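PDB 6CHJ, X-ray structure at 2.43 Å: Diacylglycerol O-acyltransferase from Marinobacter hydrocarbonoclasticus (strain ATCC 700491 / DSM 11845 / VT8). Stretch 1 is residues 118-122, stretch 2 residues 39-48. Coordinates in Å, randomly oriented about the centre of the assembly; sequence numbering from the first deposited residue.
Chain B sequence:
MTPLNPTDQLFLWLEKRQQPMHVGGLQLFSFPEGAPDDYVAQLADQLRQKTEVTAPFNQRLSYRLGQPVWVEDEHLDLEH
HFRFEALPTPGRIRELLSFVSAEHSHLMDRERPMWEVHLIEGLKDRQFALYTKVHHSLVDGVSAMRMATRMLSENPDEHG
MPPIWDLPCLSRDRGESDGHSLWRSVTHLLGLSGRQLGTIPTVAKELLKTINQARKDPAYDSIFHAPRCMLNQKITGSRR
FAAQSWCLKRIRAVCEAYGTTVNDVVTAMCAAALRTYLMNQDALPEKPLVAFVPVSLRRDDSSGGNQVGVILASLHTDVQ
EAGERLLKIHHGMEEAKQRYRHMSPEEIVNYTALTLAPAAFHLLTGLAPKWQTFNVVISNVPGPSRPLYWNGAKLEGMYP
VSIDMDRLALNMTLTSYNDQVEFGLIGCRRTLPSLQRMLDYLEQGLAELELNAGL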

# COMPACT_ATOMS: atom_id res chain seq x y z
N HIS B 118 -2.40 5.54 -11.50
CA HIS B 118 -0.95 5.45 -11.49
C HIS B 118 -0.46 5.50 -12.93
O HIS B 118 -0.64 4.55 -13.70
CB HIS B 118 -0.50 4.17 -10.79
CG HIS B 118 -0.77 4.14 -9.31
ND1 HIS B 118 0.23 4.02 -8.37
CD2 HIS B 118 -1.93 4.22 -8.62
CE1 HIS B 118 -0.30 4.02 -7.16
NE2 HIS B 118 -1.61 4.14 -7.28
N LEU B 119 0.17 6.62 -13.31
CA LEU B 119 0.83 6.73 -14.60
C LEU B 119 2.26 6.24 -14.46
O LEU B 119 3.06 6.83 -13.72
CB LEU B 119 0.77 8.18 -15.10
CG LEU B 119 1.57 8.58 -16.35
CD1 LEU B 119 1.07 7.79 -17.54
CD2 LEU B 119 1.47 10.11 -16.60
N ILE B 120 2.60 5.18 -15.19
CA ILE B 120 3.89 4.50 -15.10
C ILE B 120 4.70 4.83 -16.35
O ILE B 120 4.25 4.57 -17.48
CB ILE B 120 3.72 2.98 -14.94
CG1 ILE B 120 2.74 2.64 -13.79
CG2 ILE B 120 5.08 2.32 -14.76
CD1 ILE B 120 1.99 1.33 -14.00
N GLU B 121 5.90 5.37 -16.15
CA GLU B 121 6.90 5.62 -17.18
C GLU B 121 8.00 4.58 -17.03
O GLU B 121 7.92 3.67 -16.20
CB GLU B 121 7.46 7.05 -17.10
CG GLU B 121 8.55 7.29 -16.02
CD GLU B 121 9.46 8.52 -16.30
OE1 GLU B 121 9.04 9.44 -17.04
OE2 GLU B 121 10.60 8.57 -15.77
N GLY B 122 9.03 4.70 -17.87
CA GLY B 122 10.13 3.76 -17.88
C GLY B 122 9.89 2.46 -18.63
O GLY B 122 10.69 1.53 -18.49
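Stretch 2, residues 39-48: YVAQLADQLR

How does the second stretch lie on the first? Residues 39-48 form a helix, held by backbone hydrogen bonds such as Ala-44 N to Val-40 O at 2.8 Å and Arg-48 N to Ala-44 O at 3.0 Å, and the helix continues later in the chain. It packs on the strand that includes residues 118-121, with the two axes approaching to 8.8 Å. Their N-to-C directions make an angle of 159° (signed crossing angle -159°), so helix and strand run nearly antiparallel. The register follows from this: the CA of Leu-119 lies 7.2 Å from the CA of Ala-44, while two residues further along the strand the CA of Glu-121 lies 6.1 Å from the CA of Val-40, one helical turn back.

What does Leu-119 do in this contact? Of all the residues in both stretches it has the largest area covered, 94 Å², and its CA-to-CB bond points toward the helix. Leu-119 has chi1 in t and chi2 in p. Its CD1 lies 3.8 Å from Val-40 CG1, and its CD2 lies 3.8 Å from Ala-44 CB, 4.0 Å from Leu-43 CG and 4.2 Å from Leu-47 CD1; both methyls come within 4.5 Å of Val-40 and of Leu-43. Leu-119 CD2 also comes to 3.7 Å from the backbone atom Ala-44 N, a van der Waals contact.

Why is Val-40 the main partner on the helix? It has the largest covered area of stretch 2, 62 Å², because its side chain, also directed toward the strand, meets two strand residues at once. Besides the contact with Leu-119, Val-40 CG1 is 3.8 Å from Glu-121 CB. One methyl thus touches side chains two positions apart, which point to the same side of the strand as alternation in an extended chain requires. Ile-120, between them, directs its CA-to-CB bond away and adds almost nothing.

Does Glu-121 bring a polar link? It does not: no hydrogen bond crosses between the stretches. Glu-121 has 46 Å² covered, and its CB packs on Val-40 while its carboxylate lies beside the first turn of the helix, with Glu-121 OE1 4.1 Å from Ala-41 N and 4.2 Å from Ala-41 CB. The other carboxylate oxygen, OE2, is hydrogen-bonded elsewhere in the structure. The contact therefore rests on apolar packing, and its 264 Å² of buried surface, both sides summed, centres on Leu-119 and Val-40.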

# COMPACT_ATOMS: atom_id res chain seq x y z
N TYR B 39 7.87 11.95 -23.43
CA TYR B 39 6.44 12.24 -23.55
C TYR B 39 5.66 11.94 -22.28
O TYR B 39 4.64 12.60 -22.01
CB TYR B 39 5.83 11.45 -24.72
CG TYR B 39 4.31 11.40 -24.68
CD1 TYR B 39 3.55 12.53 -24.98
CD2 TYR B 39 3.64 10.24 -24.31
CE1 TYR B 39 2.16 12.49 -24.94
CE2 TYR B 39 2.25 10.19 -24.26
CZ TYR B 39 1.51 11.32 -24.57
OH TYR B 39 0.13 11.28 -24.52
N VAL B 40 6.07 10.95 -21.49
CA VAL B 40 5.26 10.61 -20.33
C VAL B 40 5.42 11.69 -19.25
O VAL B 40 4.43 12.18 -18.70
CB VAL B 40 5.57 9.20 -19.80
CG1 VAL B 40 4.53 8.77 -18.79
CG2 VAL B 40 5.57 8.20 -20.96
N ALA B 41 6.66 12.11 -18.99
CA ALA B 41 6.87 13.19 -18.02
C ALA B 41 6.08 14.44 -18.40
O ALA B 41 5.46 15.08 -17.53
CB ALA B 41 8.35 13.50 -17.87
N GLN B 42 6.04 14.77 -19.70
CA GLN B 42 5.16 15.84 -20.18
C GLN B 42 3.70 15.56 -19.83
O GLN B 42 2.97 16.47 -19.42
CB GLN B 42 5.29 16.01 -21.70
CG GLN B 42 6.69 16.28 -22.21
CD GLN B 42 6.77 17.32 -23.31
OE1 GLN B 42 6.42 17.07 -24.47
NE2 GLN B 42 7.25 18.51 -22.95
N LEU B 43 3.27 14.30 -20.00
CA LEU B 43 1.87 13.96 -19.74
C LEU B 43 1.53 14.11 -18.26
O LEU B 43 0.47 14.64 -17.90
CB LEU B 43 1.58 12.53 -20.21
CG LEU B 43 0.19 11.98 -19.84
CD1 LEU B 43 -0.89 12.96 -20.25
CD2 LEU B 43 -0.05 10.59 -20.46
N ALA B 44 2.42 13.61 -17.39
CA ALA B 44 2.14 13.71 -15.96
C ALA B 44 1.94 15.16 -15.56
O ALA B 44 1.04 15.47 -14.78
CB ALA B 44 3.28 13.07 -15.16
N ASP B 45 2.72 16.06 -16.17
CA ASP B 45 2.66 17.47 -15.78
C ASP B 45 1.28 18.07 -16.03
O ASP B 45 0.75 18.80 -15.19
CB ASP B 45 3.75 18.24 -16.51
CG ASP B 45 5.10 18.09 -15.84
OD1 ASP B 45 5.12 18.11 -14.59
OD2 ASP B 45 6.12 17.92 -16.56
N GLN B 46 0.65 17.75 -17.17
CA GLN B 46 -0.65 18.35 -17.44
C GLN B 46 -1.79 17.61 -16.77
O GLN B 46 -2.85 18.20 -16.55
CB GLN B 46 -0.90 18.48 -18.95
CG GLN B 46 -1.93 19.61 -19.30
CD GLN B 46 -1.34 21.04 -19.24
OE1 GLN B 46 -0.65 21.41 -18.27
NE2 GLN B 46 -1.64 21.85 -20.25
N LEU B 47 -1.60 16.33 -16.42
CA LEU B 47 -2.64 15.65 -15.65
C LEU B 47 -2.71 16.21 -14.24
O LEU B 47 -3.80 16.34 -13.67
CB LEU B 47 -2.39 14.13 -15.64
CG LEU B 47 -2.84 13.38 -16.91
CD1 LEU B 47 -2.22 11.98 -17.01
CD2 LEU B 47 -4.36 13.33 -17.03
N ARG B 48 -1.55 16.56 -13.66
CA ARG B 48 -1.53 17.18 -12.34
C ARG B 48 -2.34 18.47 -12.33
O ARG B 48 -2.99 18.80 -11.34
CB ARG B 48 -0.10 17.46 -11.91
CG ARG B 48 0.69 16.23 -11.57
CD ARG B 48 1.91 16.64 -10.77
NE ARG B 48 3.13 15.99 -11.24
CZ ARG B 48 3.58 14.85 -10.75
NH1 ARG B 48 2.90 14.23 -9.80
NH2 ARG B 48 4.72 14.32 -11.22